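PDB 4C2L: endo-xylogalacturonan hydrolase A from Aspergillus tubingensis, which cleaves the galacturonic acid backbone of xylogalacturonan, a xylose-substituted component of the hairy regions of pectin, and depends on those xylose branches for activity. Local coordinates for residues Ser60-Gly65 against Ala92-Ser97; Lys366-Cys371 against Thr381-Ala386. One frame throughout, in Å; residues are numbered along the deposited sequence.

Contact 1: Ser60-Gly65 against Ala92-Ser97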
loop_
_atom_site.group_PDB
_atom_site.type_symbol
_atom_site.label_atom_id
_atom_site.label_comp_id
_atom_site.label_asym_id
_atom_site.label_seq_id
_atom_site.Cartn_x
_atom_site.Cartn_y
_atom_site.Cartn_z
ATOM N N SER A 60 17.370 3.030 -15.909
ATOM C CA SER A 60 16.752 1.794 -16.372
ATOM C C SER A 60 16.348 0.965 -15.168
ATOM O O SER A 60 16.663 1.338 -14.024
ATOM C CB SER A 60 17.747 1.022 -17.238
ATOM O OG SER A 60 18.929 0.739 -16.512
ATOM N N VAL A 61 15.663 -0.155 -15.407
ATOM C CA VAL A 61 15.262 -1.045 -14.307
ATOM C C VAL A 61 16.494 -1.533 -13.548
ATOM O O VAL A 61 17.461 -1.970 -14.178
ATOM C CB VAL A 61 14.516 -2.273 -14.849
ATOM C CG1 VAL A 61 14.262 -3.285 -13.728
ATOM C CG2 VAL A 61 13.214 -1.838 -15.521
ATOM N N LEU A 62 16.460 -1.449 -12.221
ATOM C CA LEU A 62 17.528 -1.997 -11.376
ATOM C C LEU A 62 17.084 -3.352 -10.861
ATOM O O LEU A 62 16.148 -3.448 -10.067
ATOM C CB LEU A 62 17.808 -1.076 -10.181
ATOM C CG LEU A 62 18.827 -1.583 -9.157
ATOM C CD1 LEU A 62 20.164 -1.883 -9.815
ATOM C CD2 LEU A 62 19.002 -0.549 -8.047
ATOM N N ASP A 63 17.746 -4.396 -11.334
ATOM C CA ASP A 63 17.369 -5.749 -10.985
ATOM C C ASP A 63 18.311 -6.244 -9.893
ATOM O O ASP A 63 19.530 -6.243 -10.079
ATOM C CB ASP A 63 17.453 -6.631 -12.236
ATOM C CG ASP A 63 16.810 -7.975 -12.034
ATOM O OD1 ASP A 63 17.288 -8.712 -11.147
ATOM O OD2 ASP A 63 15.832 -8.299 -12.756
ATOM N N LEU A 64 17.754 -6.621 -8.750
ATOM C CA LEU A 64 18.561 -7.031 -7.590
ATOM C C LEU A 64 18.723 -8.550 -7.480
ATOM O O LEU A 64 19.122 -9.070 -6.429
ATOM C CB LEU A 64 17.968 -6.459 -6.292
ATOM C CG LEU A 64 17.874 -4.929 -6.224
ATOM C CD1 LEU A 64 17.397 -4.500 -4.830
ATOM C CD2 LEU A 64 19.209 -4.270 -6.562
ATOM N N GLY A 65 18.473 -9.242 -8.585
ATOM C CA GLY A 65 18.418 -10.700 -8.571
ATOM C C GLY A 65 19.691 -11.422 -8.165
ATOM O O GLY A 65 19.626 -12.572 -7.755
ATOM N N ALA A 92 8.448 -2.818 -12.875
ATOM C CA ALA A 92 9.218 -2.484 -11.674
ATOM C C ALA A 92 10.352 -1.522 -12.003
ATOM O O ALA A 92 10.968 -1.622 -13.064
ATOM C CB ALA A 92 9.815 -3.749 -11.090
ATOM N N MET A 93 10.623 -0.598 -11.085
ATOM C CA MET A 93 11.824 0.227 -11.196
ATOM C C MET A 93 12.975 -0.479 -10.494
ATOM O O MET A 93 14.083 -0.547 -11.033
ATOM C CB MET A 93 11.553 1.589 -10.576
ATOM C CG MET A 93 10.329 2.227 -11.217
ATOM S SD MET A 93 9.946 3.851 -10.551
ATOM C CE MET A 93 11.199 4.830 -11.355
ATOM N N ILE A 94 12.722 -0.979 -9.283
ATOM C CA ILE A 94 13.646 -1.900 -8.615
ATOM C C ILE A 94 12.948 -3.252 -8.545
ATOM O O ILE A 94 11.877 -3.380 -7.928
ATOM C CB ILE A 94 14.014 -1.439 -7.180
ATOM C CG1 ILE A 94 14.625 -0.039 -7.219
ATOM C CG2 ILE A 94 14.983 -2.422 -6.535
ATOM C CD1 ILE A 94 14.752 0.597 -5.834
ATOM N N SER A 95 13.543 -4.248 -9.201
ATOM C CA SER A 95 12.908 -5.575 -9.300
ATOM C C SER A 95 13.626 -6.553 -8.368
ATOM O O SER A 95 14.849 -6.713 -8.448
ATOM C CB SER A 95 12.936 -6.075 -10.747
ATOM O OG SER A 95 12.529 -7.445 -10.800
ATOM N N VAL A 96 12.867 -7.184 -7.468
ATOM C CA VAL A 96 13.435 -8.104 -6.482
ATOM C C VAL A 96 12.675 -9.410 -6.663
ATOM O O VAL A 96 11.644 -9.642 -6.022
ATOM C CB VAL A 96 13.308 -7.564 -5.033
ATOM C CG1 VAL A 96 14.048 -8.463 -4.045
ATOM C CG2 VAL A 96 13.870 -6.142 -4.933
ATOM N N SER A 97 13.170 -10.239 -7.578
ATOM C CA SER A 97 12.450 -11.442 -7.977
ATOM C C SER A 97 13.170 -12.680 -7.473
ATOM O O SER A 97 14.336 -12.900 -7.815
ATOM C CB SER A 97 12.338 -11.505 -9.504
ATOM O OG SER A 97 11.527 -12.607 -9.897
HETATM O O HOH W 1 15.429 -9.607 -9.009
HETATM O O HOH W 2 14.027 -9.257 -11.448
#
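Leu64 lies across Ile94 and Val96, at the end of a short parallel pairing between the segments 60-65 and 92-97. Its CB stands 3.8 Å from Ser95 O, close to the carbonyl that holds its own backbone. With CG turned beside the backbone N, anti to the carbonyl carbon (chi1 -60°), the chain heads for the apolar neighbours, and CG reaches Ile94 CG2 at 3.8 Å. At the tip, CD1 rests against two methyls, 3.6 Å from Ile94 CG2 and 3.9 Å from Val96 CG2. A branched leucine suits this place because it can meet two beta-branched side chains obliquely at once; Leu39 of helix 32-42 also touches it, and Ile35 and Thr36 of that helix touch Leu62.

The backbone supplies the register. Leu62 N donates to Met93 O (2.8 Å), Ser95 N to Leu62 O (2.9 Å) and Leu64 N to Ser95 O (2.9 Å), the last nearly straight at 177°. At the start of the pairing, Val61 CG2 lies 3.3 Å from Ala92 O.

On the other face of the sheet lie Asp63 and Ser95. Asp63 OD1 accepts from Gly65 N in an Asx turn; a glycine suits the turn, since a CB there would press on OD1. A water donates to both Asp63 OD1 and Ser95 O and accepts from Ser97 N, so Ser95 O is gripped by the water as well as by Leu64 N.

The chemistry is thus divided by face: Leu62 and Leu64 meet helix 32-42 while Ile94 and Val96 meet Leu136 of strand 134-139, whereas the carboxylate and hydroxyl stand on the more exposed side, where the acid spends one oxygen on shaping the chain and water completes the polar network.

Contact 2: Lys366-Cys371 against Thr381-Ala386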
loop_
_atom_site.group_PDB
_atom_site.type_symbol
_atom_site.label_atom_id
_atom_site.label_comp_id
_atom_site.label_asym_id
_atom_site.label_seq_id
_atom_site.Cartn_x
_atom_site.Cartn_y
_atom_site.Cartn_z
ATOM N N LYS A 366 -21.761 14.741 16.182
ATOM C CA LYS A 366 -22.577 13.555 15.901
ATOM C C LYS A 366 -21.712 12.380 15.439
ATOM O O LYS A 366 -20.529 12.572 15.124
ATOM C CB LYS A 366 -23.659 13.884 14.880
ATOM C CG LYS A 366 -24.758 14.750 15.477
ATOM C CD LYS A 366 -25.586 15.426 14.405
ATOM C CE LYS A 366 -26.690 16.256 15.038
ATOM N NZ LYS A 366 -27.654 16.725 14.003
ATOM N N SER A 367 -22.291 11.174 15.415
ATOM C CA SER A 367 -21.537 9.956 15.063
ATOM C C SER A 367 -22.411 8.856 14.456
ATOM O O SER A 367 -22.516 7.737 14.980
ATOM C CB SER A 367 -20.783 9.426 16.280
ATOM O OG SER A 367 -21.689 9.196 17.347
ATOM N N GLU A 368 -23.029 9.176 13.337
ATOM C CA GLU A 368 -23.916 8.258 12.670
ATOM C C GLU A 368 -23.122 7.191 11.903
ATOM O O GLU A 368 -22.107 7.487 11.278
ATOM C CB GLU A 368 -24.790 9.069 11.732
ATOM C CG GLU A 368 -25.933 8.341 11.068
ATOM C CD GLU A 368 -26.834 9.305 10.316
ATOM O OE1 GLU A 368 -27.191 10.357 10.891
ATOM O OE2 GLU A 368 -27.170 9.015 9.152
ATOM N N VAL A 369 -23.580 5.946 11.992
ATOM C CA VAL A 369 -22.989 4.845 11.233
ATOM C C VAL A 369 -24.070 4.300 10.303
ATOM O O VAL A 369 -25.108 3.787 10.763
ATOM C CB VAL A 369 -22.447 3.742 12.176
ATOM C CG1 VAL A 369 -21.932 2.539 11.383
ATOM C CG2 VAL A 369 -21.357 4.294 13.087
ATOM N N LEU A 370 -23.849 4.422 9.001
ATOM C CA LEU A 370 -24.767 3.865 8.021
ATOM C C LEU A 370 -24.474 2.382 7.866
ATOM O O LEU A 370 -23.306 1.989 7.799
ATOM C CB LEU A 370 -24.626 4.556 6.669
ATOM C CG LEU A 370 -24.937 6.055 6.630
ATOM C CD1 LEU A 370 -24.881 6.503 5.185
ATOM C CD2 LEU A 370 -26.305 6.348 7.253
ATOM N N CYS A 371 -25.531 1.564 7.836
ATOM C CA CYS A 371 -25.362 0.106 7.748
ATOM C C CYS A 371 -26.324 -0.535 6.768
ATOM O O CYS A 371 -27.476 -0.104 6.637
ATOM C CB CYS A 371 -25.603 -0.554 9.102
ATOM S SG CYS A 371 -24.556 -0.019 10.468
ATOM N N THR A 381 -24.636 1.575 17.156
ATOM C CA THR A 381 -25.985 1.813 16.637
ATOM C C THR A 381 -25.944 2.105 15.142
ATOM O O THR A 381 -25.122 2.901 14.688
ATOM C CB THR A 381 -26.689 2.964 17.390
ATOM O OG1 THR A 381 -26.627 2.708 18.796
ATOM C CG2 THR A 381 -28.156 3.065 16.983
ATOM N N CYS A 382 -26.818 1.445 14.387
ATOM C CA CYS A 382 -26.886 1.597 12.937
ATOM C C CYS A 382 -27.980 2.533 12.494
ATOM O O CYS A 382 -29.002 2.686 13.176
ATOM C CB CYS A 382 -27.109 0.247 12.247
ATOM S SG CYS A 382 -25.607 -0.743 12.105
ATOM N N THR A 383 -27.749 3.142 11.338
ATOM C CA THR A 383 -28.734 3.928 10.622
ATOM C C THR A 383 -28.784 3.369 9.208
ATOM O O THR A 383 -27.748 3.082 8.611
ATOM C CB THR A 383 -28.324 5.412 10.595
ATOM O OG1 THR A 383 -28.186 5.880 11.941
ATOM C CG2 THR A 383 -29.355 6.267 9.855
ATOM N N SER A 384 -29.983 3.195 8.669
ATOM C CA SER A 384 -30.129 2.674 7.319
ATOM C C SER A 384 -29.674 3.710 6.292
ATOM O O SER A 384 -29.627 4.917 6.572
ATOM C CB SER A 384 -31.580 2.287 7.049
ATOM O OG SER A 384 -32.364 3.454 6.909
ATOM N N GLY A 385 -29.345 3.227 5.104
ATOM C CA GLY A 385 -28.966 4.086 4.001
ATOM C C GLY A 385 -27.516 3.937 3.586
ATOM O O GLY A 385 -27.005 4.785 2.868
ATOM N N ALA A 386 -26.855 2.868 4.029
ATOM C CA ALA A 386 -25.489 2.564 3.562
ATOM C C ALA A 386 -25.497 2.330 2.057
ATOM O O ALA A 386 -26.494 1.877 1.500
ATOM C CB ALA A 386 -24.918 1.350 4.291
HETATM O O HOH W 3 -23.457 4.915 16.043
HETATM O O HOH W 4 -25.895 5.339 13.489
HETATM O O HOH W 5 -29.037 0.621 4.547
#
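The carboxylate of Glu368 has Thr383 CG2 above the OE2 end of one face, 3.6 Å from OE2, while Glu368 CG comes within 3.4 Å of Thr383 OG1; the two side chains cross at about a right angle. A second flat group, the peptide between Leu370 and Cys371, carries the methyl of Ala386 on one face, with CB 3.6 Å from Cys371 N, and Cys371 SG stands on the opposite side. At its edge Cys371 N donates to Thr383 O (2.8 Å), and Thr383 N in turn donates to Val369 O (2.8 Å). Alanine suits this spot, since a single methyl can lie close against the peptide. Leu370 packs its CB on that methyl and sets CD1 3.6 Å from Gly385 O.

Thr383 OG1, anti to its carbonyl carbon (chi1 -58°), donates to a water that also accepts from Val369 N and donates to Thr381 O. Cys371 and Cys382 form a disulfide (chi3 -70°). Gly385 takes a positive phi of 113°, which suits a residue without CB.

Parallel pairing of successive short strands is the coil stacking of a right-handed parallel beta-helix, the glycosyl hydrolase family 28 fold; here it comes at the final strand, with a disulfide added.

Both contacts belong to one face of the beta-helix, yet to regions on opposite sides of the chain's centre, with their own centres 46 Å apart. Contact 1 involves strand 95-97 and contact 2 strand 383-384, which stand near the two ends of the same long parallel sheet, and strand 368-372 also joins it. Contact 1 is partly buried: helix 32-42 touches its two leucines, and three backbone bonds with leucine, isoleucine and valine packing hold it. Contact 2 lies at the surface, where fewer backbone bonds are supplemented by a disulfide, and Leu370 packs on Ala386 and backbone beside polar residues. Water joins polar atoms in both.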